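Local coordinates for protein hemolysin BL lytic component L1 (Bacillus cereus, PDB 7NMQ) that serves as the lytic component L1 of haemolysin BL, an alpha-helical pore-forming enterotoxin, and probably acts at target-cell membranes, at residues Y3-T17 with I307-L321. Residues are numbered along the deposited sequence; the frame is centred on the assembly and turned at random.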
ATOM      1  N   TYR A   3     -30.501   8.272  11.132  1.00 17.19           N
ATOM      2  CA  TYR A   3     -29.520   7.182  11.426  1.00 16.53           C
ATOM      3  C   TYR A   3     -28.548   7.059  10.265  1.00 18.48           C
ATOM      4  O   TYR A   3     -28.959   6.972   9.133  1.00 20.68           O
ATOM      5  CB  TYR A   3     -30.258   5.871  11.695  1.00 17.18           C
ATOM      6  CG  TYR A   3     -31.178   6.020  12.888  1.00 17.83           C
ATOM      7  CD1 TYR A   3     -30.666   6.018  14.172  1.00 18.07           C
ATOM      8  CD2 TYR A   3     -32.540   6.282  12.747  1.00 17.37           C
ATOM      9  CE1 TYR A   3     -31.476   6.219  15.276  1.00 17.94           C
ATOM     10  CE2 TYR A   3     -33.378   6.461  13.840  1.00 18.00           C
ATOM     11  CZ  TYR A   3     -32.835   6.440  15.114  1.00 17.29           C
ATOM     12  OH  TYR A   3     -33.646   6.695  16.181  1.00 18.29           O
ATOM     13  N   ALA A   4     -27.280   7.029  10.585  1.00 19.05           N
ATOM     14  CA  ALA A   4     -26.209   6.915   9.563  1.00 18.57           C
ATOM     15  C   ALA A   4     -25.794   5.452   9.405  1.00 17.19           C
ATOM     16  O   ALA A   4     -25.028   4.965  10.244  1.00 18.04           O
ATOM     17  CB  ALA A   4     -25.032   7.796   9.907  1.00 21.14           C
ATOM     18  N   LEU A   5     -26.272   4.779   8.351  1.00 15.10           N
ATOM     19  CA  LEU A   5     -26.070   3.323   8.207  1.00 14.46           C
ATOM     20  C   LEU A   5     -25.115   3.016   7.048  1.00 13.54           C
ATOM     21  O   LEU A   5     -24.921   1.827   6.766  1.00 13.16           O
ATOM     22  CB  LEU A   5     -27.428   2.632   8.004  1.00 13.67           C
ATOM     23  CG  LEU A   5     -28.472   2.959   9.074  1.00 15.27           C
ATOM     24  CD1 LEU A   5     -29.778   2.281   8.756  1.00 17.15           C
ATOM     25  CD2 LEU A   5     -27.950   2.560  10.465  1.00 15.67           C
ATOM     26  N   GLY A   6     -24.503   4.042   6.465  1.00 13.86           N
ATOM     27  CA  GLY A   6     -23.623   3.872   5.314  1.00 13.68           C
ATOM     28  C   GLY A   6     -22.184   3.609   5.719  1.00 15.35           C
ATOM     29  O   GLY A   6     -21.841   3.491   6.892  1.00 16.29           O
ATOM     30  N   PRO A   7     -21.335   3.437   4.698  1.00 16.26           N
ATOM     31  CA  PRO A   7     -19.929   3.056   4.918  1.00 16.60           C
ATOM     32  C   PRO A   7     -19.024   4.142   5.526  1.00 20.21           C
ATOM     33  O   PRO A   7     -17.839   3.929   5.672  1.00 21.85           O
ATOM     34  CB  PRO A   7     -19.583   2.524   3.523  1.00 17.67           C
ATOM     35  CG  PRO A   7     -20.427   3.266   2.581  1.00 18.17           C
ATOM     36  CD  PRO A   7     -21.742   3.389   3.294  1.00 17.10           C
ATOM     37  N   GLU A   8     -19.547   5.298   5.903  1.00 22.15           N
ATOM     38  CA  GLU A   8     -18.778   6.327   6.634  1.00 24.47           C
ATOM     39  C   GLU A   8     -17.530   6.650   5.778  1.00 20.73           C
ATOM     40  O   GLU A   8     -17.687   6.856   4.567  1.00 23.71           O
ATOM     41  CB  GLU A   8     -18.490   5.822   8.054  1.00 27.74           C
ATOM     42  CG  GLU A   8     -19.707   5.278   8.752  1.00 31.45           C
ATOM     43  CD  GLU A   8     -20.387   6.184   9.745  1.00 32.58           C
ATOM     44  OE1 GLU A   8     -20.720   5.646  10.797  1.00 31.62           O
ATOM     45  OE2 GLU A   8     -20.591   7.399   9.462  1.00 39.22           O
ATOM     46  N   GLY A   9     -16.333   6.738   6.358  1.00 22.13           N
ATOM     47  CA  GLY A   9     -15.094   7.083   5.644  1.00 20.99           C
ATOM     48  C   GLY A   9     -14.417   5.879   5.015  1.00 18.34           C
ATOM     49  O   GLY A   9     -13.208   6.006   4.712  1.00 19.10           O
ATOM     50  N   LEU A  10     -15.114   4.757   4.790  1.00 15.54           N
ATOM     51  CA  LEU A  10     -14.403   3.592   4.202  1.00 14.93           C
ATOM     52  C   LEU A  10     -13.844   3.913   2.818  1.00 16.98           C
ATOM     53  O   LEU A  10     -12.753   3.354   2.500  1.00 16.57           O
ATOM     54  CB  LEU A  10     -15.268   2.350   4.178  1.00 15.30           C
ATOM     55  CG  LEU A  10     -15.518   1.734   5.540  1.00 15.21           C
ATOM     56  CD1 LEU A  10     -16.559   0.627   5.402  1.00 16.67           C
ATOM     57  CD2 LEU A  10     -14.240   1.195   6.157  1.00 16.50           C
ATOM     58  N   LYS A  11     -14.472   4.741   2.023  1.00 17.86           N
ATOM     59  CA  LYS A  11     -14.024   4.979   0.636  1.00 18.58           C
ATOM     60  C   LYS A  11     -12.606   5.566   0.646  1.00 18.31           C
ATOM     61  O   LYS A  11     -11.731   5.047  -0.051  1.00 18.25           O
ATOM     62  CB  LYS A  11     -15.016   5.884  -0.075  1.00 22.10           C
ATOM     63  CG  LYS A  11     -15.121   5.679  -1.565  1.00 27.53           C
ATOM     64  CD  LYS A  11     -16.325   6.375  -2.178  1.00 29.82           C
ATOM     65  CE  LYS A  11     -16.373   6.179  -3.680  1.00 33.90           C
ATOM     66  NZ  LYS A  11     -17.329   7.106  -4.319  1.00 45.54           N
ATOM     67  N   LYS A  12     -12.393   6.591   1.449  1.00 18.51           N
ATOM     68  CA  LYS A  12     -11.109   7.312   1.510  1.00 19.10           C
ATOM     69  C   LYS A  12     -10.032   6.352   2.053  1.00 17.65           C
ATOM     70  O   LYS A  12      -8.932   6.321   1.516  1.00 17.77           O
ATOM     71  CB  LYS A  12     -11.294   8.612   2.294  1.00 22.82           C
ATOM     72  CG  LYS A  12     -12.107   9.663   1.543  1.00 27.37           C
ATOM     73  CD  LYS A  12     -11.922  11.113   2.000  1.00 30.66           C
ATOM     74  CE  LYS A  12     -10.561  11.687   1.657  1.00 39.02           C
ATOM     75  NZ  LYS A  12     -10.349  13.034   2.241  1.00 47.27           N
ATOM     76  N   ALA A  13     -10.341   5.589   3.089  1.00 17.15           N
ATOM     77  CA  ALA A  13      -9.382   4.661   3.718  1.00 17.39           C
ATOM     78  C   ALA A  13      -9.026   3.580   2.701  1.00 16.17           C
ATOM     79  O   ALA A  13      -7.852   3.158   2.667  1.00 16.05           O
ATOM     80  CB  ALA A  13      -9.989   4.074   4.963  1.00 19.55           C
ATOM     81  N   LEU A  14      -9.978   3.118   1.893  1.00 15.58           N
ATOM     82  CA  LEU A  14      -9.697   2.085   0.874  1.00 14.91           C
ATOM     83  C   LEU A  14      -8.758   2.659  -0.167  1.00 15.34           C
ATOM     84  O   LEU A  14      -7.901   1.881  -0.616  1.00 15.48           O
ATOM     85  CB  LEU A  14     -10.955   1.585   0.172  1.00 16.39           C
ATOM     86  CG  LEU A  14     -11.705   0.496   0.901  1.00 18.25           C
ATOM     87  CD1 LEU A  14     -12.994   0.248   0.156  1.00 18.36           C
ATOM     88  CD2 LEU A  14     -10.872  -0.773   0.988  1.00 17.73           C
ATOM     89  N   ALA A  15      -8.947   3.900  -0.569  1.00 14.37           N
ATOM     90  CA  ALA A  15      -8.113   4.506  -1.621  1.00 14.69           C
ATOM     91  C   ALA A  15      -6.671   4.554  -1.137  1.00 14.82           C
ATOM     92  O   ALA A  15      -5.732   4.214  -1.904  1.00 15.28           O
ATOM     93  CB  ALA A  15      -8.626   5.862  -1.973  1.00 15.14           C
ATOM     94  N   GLU A  16      -6.476   4.939   0.121  0.50 14.78           N
ATOM     95  CA  GLU A  16      -5.125   5.002   0.720  0.50 14.19           C
ATOM     96  C   GLU A  16      -4.565   3.589   0.787  0.50 13.32           C
ATOM     97  O   GLU A  16      -3.399   3.392   0.413  0.50 13.25           O
ATOM     98  CB  GLU A  16      -5.187   5.582   2.128  0.50 15.66           C
ATOM     99  CG  GLU A  16      -5.637   7.009   2.167  0.50 19.26           C
ATOM    100  CD  GLU A  16      -5.599   7.640   3.544  0.50 21.73           C
ATOM    101  OE1 GLU A  16      -5.314   6.930   4.536  0.50 24.79           O
ATOM    102  OE2 GLU A  16      -5.875   8.839   3.621  0.50 24.30           O
ATOM    103  N   THR A  17      -5.353   2.638   1.279  1.00 11.94           N
ATOM    104  CA  THR A  17      -4.894   1.232   1.408  1.00 11.88           C
ATOM    105  C   THR A  17      -4.482   0.700   0.037  1.00 12.43           C
ATOM    106  O   THR A  17      -3.425   0.044  -0.036  1.00 13.19           O
ATOM    107  CB  THR A  17      -5.968   0.364   2.064  1.00 13.08           C
ATOM    108  OG1 THR A  17      -6.170   0.771   3.409  1.00 14.86           O
ATOM    109  CG2 THR A  17      -5.569  -1.092   2.041  1.00 15.45           C
ATOM    110  N   ILE A 307      -9.684   2.373   9.018  1.00 14.67           N
ATOM    111  CA  ILE A 307     -10.770   1.419   8.657  1.00 13.44           C
ATOM    112  C   ILE A 307     -11.386   0.890   9.945  1.00 13.32           C
ATOM    113  O   ILE A 307     -12.633   0.839  10.055  1.00 13.75           O
ATOM    114  CB  ILE A 307     -10.287   0.285   7.740  1.00 13.03           C
ATOM    115  CG1 ILE A 307      -9.937   0.869   6.364  1.00 14.92           C
ATOM    116  CG2 ILE A 307     -11.276  -0.866   7.636  1.00 12.97           C
ATOM    117  CD1 ILE A 307      -9.352  -0.116   5.379  1.00 16.23           C
ATOM    118  N   GLN A 308     -10.563   0.515  10.919  1.00 13.35           N
ATOM    119  CA  GLN A 308     -11.091   0.023  12.211  1.00 14.21           C
ATOM    120  C   GLN A 308     -11.975   1.098  12.872  1.00 13.96           C
ATOM    121  O   GLN A 308     -13.084   0.751  13.339  1.00 14.28           O
ATOM    122  CB  GLN A 308      -9.942  -0.362  13.126  1.00 15.65           C
ATOM    123  CG  GLN A 308     -10.496  -0.754  14.481  1.00 19.14           C
ATOM    124  CD  GLN A 308      -9.459  -1.467  15.261  1.00 20.42           C
ATOM    125  OE1 GLN A 308      -8.456  -0.879  15.628  1.00 23.20           O
ATOM    126  NE2 GLN A 308      -9.699  -2.754  15.467  1.00 26.64           N
ATOM    127  N   LYS A 309     -11.530   2.337  12.917  1.00 14.50           N
ATOM    128  CA  LYS A 309     -12.298   3.467  13.476  1.00 15.51           C
ATOM    129  C   LYS A 309     -13.641   3.580  12.747  1.00 15.21           C
ATOM    130  O   LYS A 309     -14.667   3.794  13.435  1.00 17.11           O
ATOM    131  CB  LYS A 309     -11.509   4.769  13.369  1.00 16.79           C
ATOM    132  CG  LYS A 309     -12.229   6.026  13.836  1.00 21.92           C
ATOM    133  CD  LYS A 309     -11.309   7.232  13.989  1.00 27.59           C
ATOM    134  CE  LYS A 309     -10.544   7.553  12.729  1.00 33.80           C
ATOM    135  NZ  LYS A 309     -11.454   7.667  11.569  1.00 43.87           N
ATOM    136  N   GLN A 310     -13.664   3.418  11.427  1.00 14.66           N
ATOM    137  CA  GLN A 310     -14.912   3.568  10.641  1.00 14.70           C
ATOM    138  C   GLN A 310     -15.860   2.433  11.006  1.00 13.34           C
ATOM    139  O   GLN A 310     -17.082   2.716  11.172  1.00 13.99           O
ATOM    140  CB  GLN A 310     -14.716   3.580   9.146  1.00 15.74           C
ATOM    141  CG  GLN A 310     -13.778   4.675   8.692  1.00 17.89           C
ATOM    142  CD  GLN A 310     -14.151   6.076   9.096  1.00 22.16           C
ATOM    143  OE1 GLN A 310     -15.325   6.457   9.211  1.00 24.87           O
ATOM    144  NE2 GLN A 310     -13.120   6.891   9.247  1.00 27.17           N
ATOM    145  N   TRP A 311     -15.361   1.210  11.170  1.00 12.33           N
ATOM    146  CA  TRP A 311     -16.279   0.112  11.590  1.00 12.32           C
ATOM    147  C   TRP A 311     -16.818   0.395  12.992  1.00 13.21           C
ATOM    148  O   TRP A 311     -18.000   0.139  13.241  1.00 14.27           O
ATOM    149  CB  TRP A 311     -15.571  -1.244  11.558  1.00 12.14           C
ATOM    150  CG  TRP A 311     -15.377  -1.867  10.218  1.00 11.96           C
ATOM    151  CD1 TRP A 311     -14.165  -2.202   9.700  1.00 12.96           C
ATOM    152  CD2 TRP A 311     -16.366  -2.242   9.250  1.00 12.08           C
ATOM    153  NE1 TRP A 311     -14.338  -2.797   8.483  1.00 13.08           N
ATOM    154  CE2 TRP A 311     -15.686  -2.859   8.185  1.00 11.57           C
ATOM    155  CE3 TRP A 311     -17.756  -2.181   9.181  1.00 13.09           C
ATOM    156  CZ2 TRP A 311     -16.342  -3.339   7.060  1.00 12.54           C
ATOM    157  CZ3 TRP A 311     -18.408  -2.694   8.087  1.00 14.15           C
ATOM    158  CH2 TRP A 311     -17.713  -3.278   7.031  1.00 12.65           C
ATOM    159  N   ASN A 312     -15.975   0.856  13.887  1.00 13.60           N
ATOM    160  CA  ASN A 312     -16.433   1.155  15.263  1.00 14.59           C
ATOM    161  C   ASN A 312     -17.499   2.260  15.261  1.00 15.07           C
ATOM    162  O   ASN A 312     -18.499   2.119  15.971  1.00 16.01           O
ATOM    163  CB  ASN A 312     -15.261   1.499  16.155  1.00 16.00           C
ATOM    164  CG  ASN A 312     -14.378   0.295  16.386  1.00 17.36           C
ATOM    165  OD1 ASN A 312     -14.785  -0.848  16.206  1.00 18.96           O
ATOM    166  ND2 ASN A 312     -13.178   0.560  16.841  1.00 20.49           N
ATOM    167  N   THR A 313     -17.312   3.311  14.488  1.00 15.25           N
ATOM    168  CA  THR A 313     -18.293   4.411  14.375  1.00 16.07           C
ATOM    169  C   THR A 313     -19.594   3.856  13.812  1.00 15.28           C
ATOM    170  O   THR A 313     -20.703   4.203  14.333  1.00 15.54           O
ATOM    171  CB  THR A 313     -17.754   5.561  13.539  1.00 18.38           C
ATOM    172  OG1 THR A 313     -16.592   6.031  14.244  1.00 21.27           O
ATOM    173  CG2 THR A 313     -18.759   6.670  13.378  1.00 20.19           C
ATOM    174  N   MET A 314     -19.491   3.008  12.806  0.50 13.95           N
ATOM    175  CA  MET A 314     -20.685   2.442  12.158  0.50 13.46           C
ATOM    176  C   MET A 314     -21.417   1.563  13.184  0.50 13.95           C
ATOM    177  O   MET A 314     -22.650   1.600  13.220  0.50 14.84           O
ATOM    178  CB  MET A 314     -20.258   1.636  10.931  0.50 12.76           C
ATOM    179  CG  MET A 314     -21.391   1.166  10.092  0.50 12.70           C
ATOM    180  SD  MET A 314     -20.754   0.109   8.812  0.50 12.46           S
ATOM    181  CE  MET A 314     -19.738   1.297   7.921  0.50 12.73           C
ATOM    182  N   GLY A 315     -20.708   0.741  13.958  1.00 13.64           N
ATOM    183  CA  GLY A 315     -21.329  -0.095  15.002  1.00 14.23           C
ATOM    184  C   GLY A 315     -22.074   0.787  15.988  1.00 14.56           C
ATOM    185  O   GLY A 315     -23.201   0.438  16.356  1.00 15.49           O
ATOM    186  N   ALA A 316     -21.511   1.923  16.382  1.00 15.00           N
ATOM    187  CA  ALA A 316     -22.207   2.873  17.292  1.00 15.26           C
ATOM    188  C   ALA A 316     -23.475   3.434  16.651  1.00 14.44           C
ATOM    189  O   ALA A 316     -24.503   3.530  17.323  1.00 16.11           O
ATOM    190  CB  ALA A 316     -21.309   3.997  17.691  1.00 16.97           C
ATOM    191  N   ASN A 317     -23.421   3.762  15.382  1.00 14.82           N
ATOM    192  CA  ASN A 317     -24.575   4.341  14.663  1.00 14.57           C
ATOM    193  C   ASN A 317     -25.698   3.293  14.572  1.00 13.59           C
ATOM    194  O   ASN A 317     -26.866   3.594  14.820  1.00 14.86           O
ATOM    195  CB  ASN A 317     -24.145   4.833  13.288  1.00 16.47           C
ATOM    196  CG  ASN A 317     -23.302   6.086  13.338  1.00 18.76           C
ATOM    197  OD1 ASN A 317     -23.369   6.854  14.287  1.00 26.79           O
ATOM    198  ND2 ASN A 317     -22.553   6.351  12.292  1.00 24.44           N
ATOM    199  N   TYR A 318     -25.380   2.050  14.233  1.00 12.12           N
ATOM    200  CA  TYR A 318     -26.406   0.991  14.153  1.00 11.56           C
ATOM    201  C   TYR A 318     -26.921   0.671  15.545  1.00 12.11           C
ATOM    202  O   TYR A 318     -28.114   0.347  15.677  1.00 12.26           O
ATOM    203  CB  TYR A 318     -25.816  -0.278  13.529  1.00 11.47           C
ATOM    204  CG  TYR A 318     -25.744  -0.308  12.024  1.00 11.26           C
ATOM    205  CD1 TYR A 318     -24.920   0.546  11.310  1.00 11.44           C
ATOM    206  CD2 TYR A 318     -26.517  -1.190  11.313  1.00 12.56           C
ATOM    207  CE1 TYR A 318     -24.827   0.505   9.921  1.00 11.93           C
ATOM    208  CE2 TYR A 318     -26.492  -1.205   9.931  1.00 12.80           C
ATOM    209  CZ  TYR A 318     -25.628  -0.375   9.231  1.00 12.11           C
ATOM    210  OH  TYR A 318     -25.651  -0.422   7.859  1.00 12.89           O
ATOM    211  N   THR A 319     -26.072   0.682  16.568  1.00 12.49           N
ATOM    212  CA  THR A 319     -26.520   0.369  17.951  1.00 14.02           C
ATOM    213  C   THR A 319     -27.456   1.466  18.454  1.00 14.09           C
ATOM    214  O   THR A 319     -28.405   1.129  19.113  1.00 15.16           O
ATOM    215  CB  THR A 319     -25.316   0.189  18.864  1.00 15.32           C
ATOM    216  OG1 THR A 319     -24.507  -0.880  18.346  1.00 16.67           O
ATOM    217  CG2 THR A 319     -25.725  -0.150  20.274  1.00 18.00           C
ATOM    218  N   ASP A 320     -27.255   2.703  18.048  1.00 14.32           N
ATOM    219  CA  ASP A 320     -28.187   3.807  18.367  1.00 15.18           C
ATOM    220  C   ASP A 320     -29.570   3.486  17.768  1.00 14.67           C
ATOM    221  O   ASP A 320     -30.585   3.610  18.475  1.00 15.81           O
ATOM    222  CB  ASP A 320     -27.665   5.135  17.843  1.00 16.71           C
ATOM    223  CG  ASP A 320     -28.475   6.307  18.313  1.00 17.97           C
ATOM    224  OD1 ASP A 320     -28.631   6.462  19.544  1.00 20.16           O
ATOM    225  OD2 ASP A 320     -28.994   7.001  17.433  1.00 20.15           O
ATOM    226  N   LEU A 321     -29.637   3.052  16.507  1.00 13.73           N
ATOM    227  CA  LEU A 321     -30.927   2.651  15.911  1.00 13.37           C
ATOM    228  C   LEU A 321     -31.503   1.496  16.719  1.00 13.04           C
ATOM    229  O   LEU A 321     -32.700   1.534  17.101  1.00 13.74           O
ATOM    230  CB  LEU A 321     -30.721   2.266  14.445  1.00 12.67           C
ATOM    231  CG  LEU A 321     -31.980   1.739  13.732  1.00 13.04           C
ATOM    232  CD1 LEU A 321     -33.178   2.683  13.898  1.00 14.07           C
ATOM    233  CD2 LEU A 321     -31.676   1.459  12.257  1.00 14.42           C
TER
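Leu5, in the extended N-terminal segment ahead of helix 10-33, lies against Tyr318 of helix 275-325. Its CB rests against Tyr318 CZ (3.7 Å). CG stands anti to the carbonyl carbon (chi1 -53°), and beyond it the two methyls part: CD2 settles over the centre of the Tyr318 ring in a CH-pi contact, 3.7 Å from the centroid and 9° off the normal, while CD1 meets Leu321 CD2. Tyr318 OH donates to Leu5 O (2.6 Å) in the carbonyl plane, on a lone pair. Trp347 NE1 is a second donor to that oxygen. Leu321 CD1 lies over the middle of the Tyr3 ring in the same manner, and Tyr3 OH is hydrogen-bonded to Asn324 ND2. Where the chain turns into the helix, the N-cap residue Gly9 gives its N-H to Gln310 OE1 (3.0 Å), approaching from well above the amide plane. Leu10 then fits as a knob among Ile307, Gln310, Trp311 and Met314, and Ala13 CB presses on Ile307 CG1 at a tight 3.5 Å. Helix 10-17 runs antiparallel to 307-321, the segment axes 9.7 Å apart. The contact thus lays the N-terminal segment along helix 275-325 in a long helical bundle, consistent with the ClyA-like family; helix 330-357 packs on Leu5, Pro7 and Met314, while helices 45-103 and 107-154 both touch Trp311 and Tyr318.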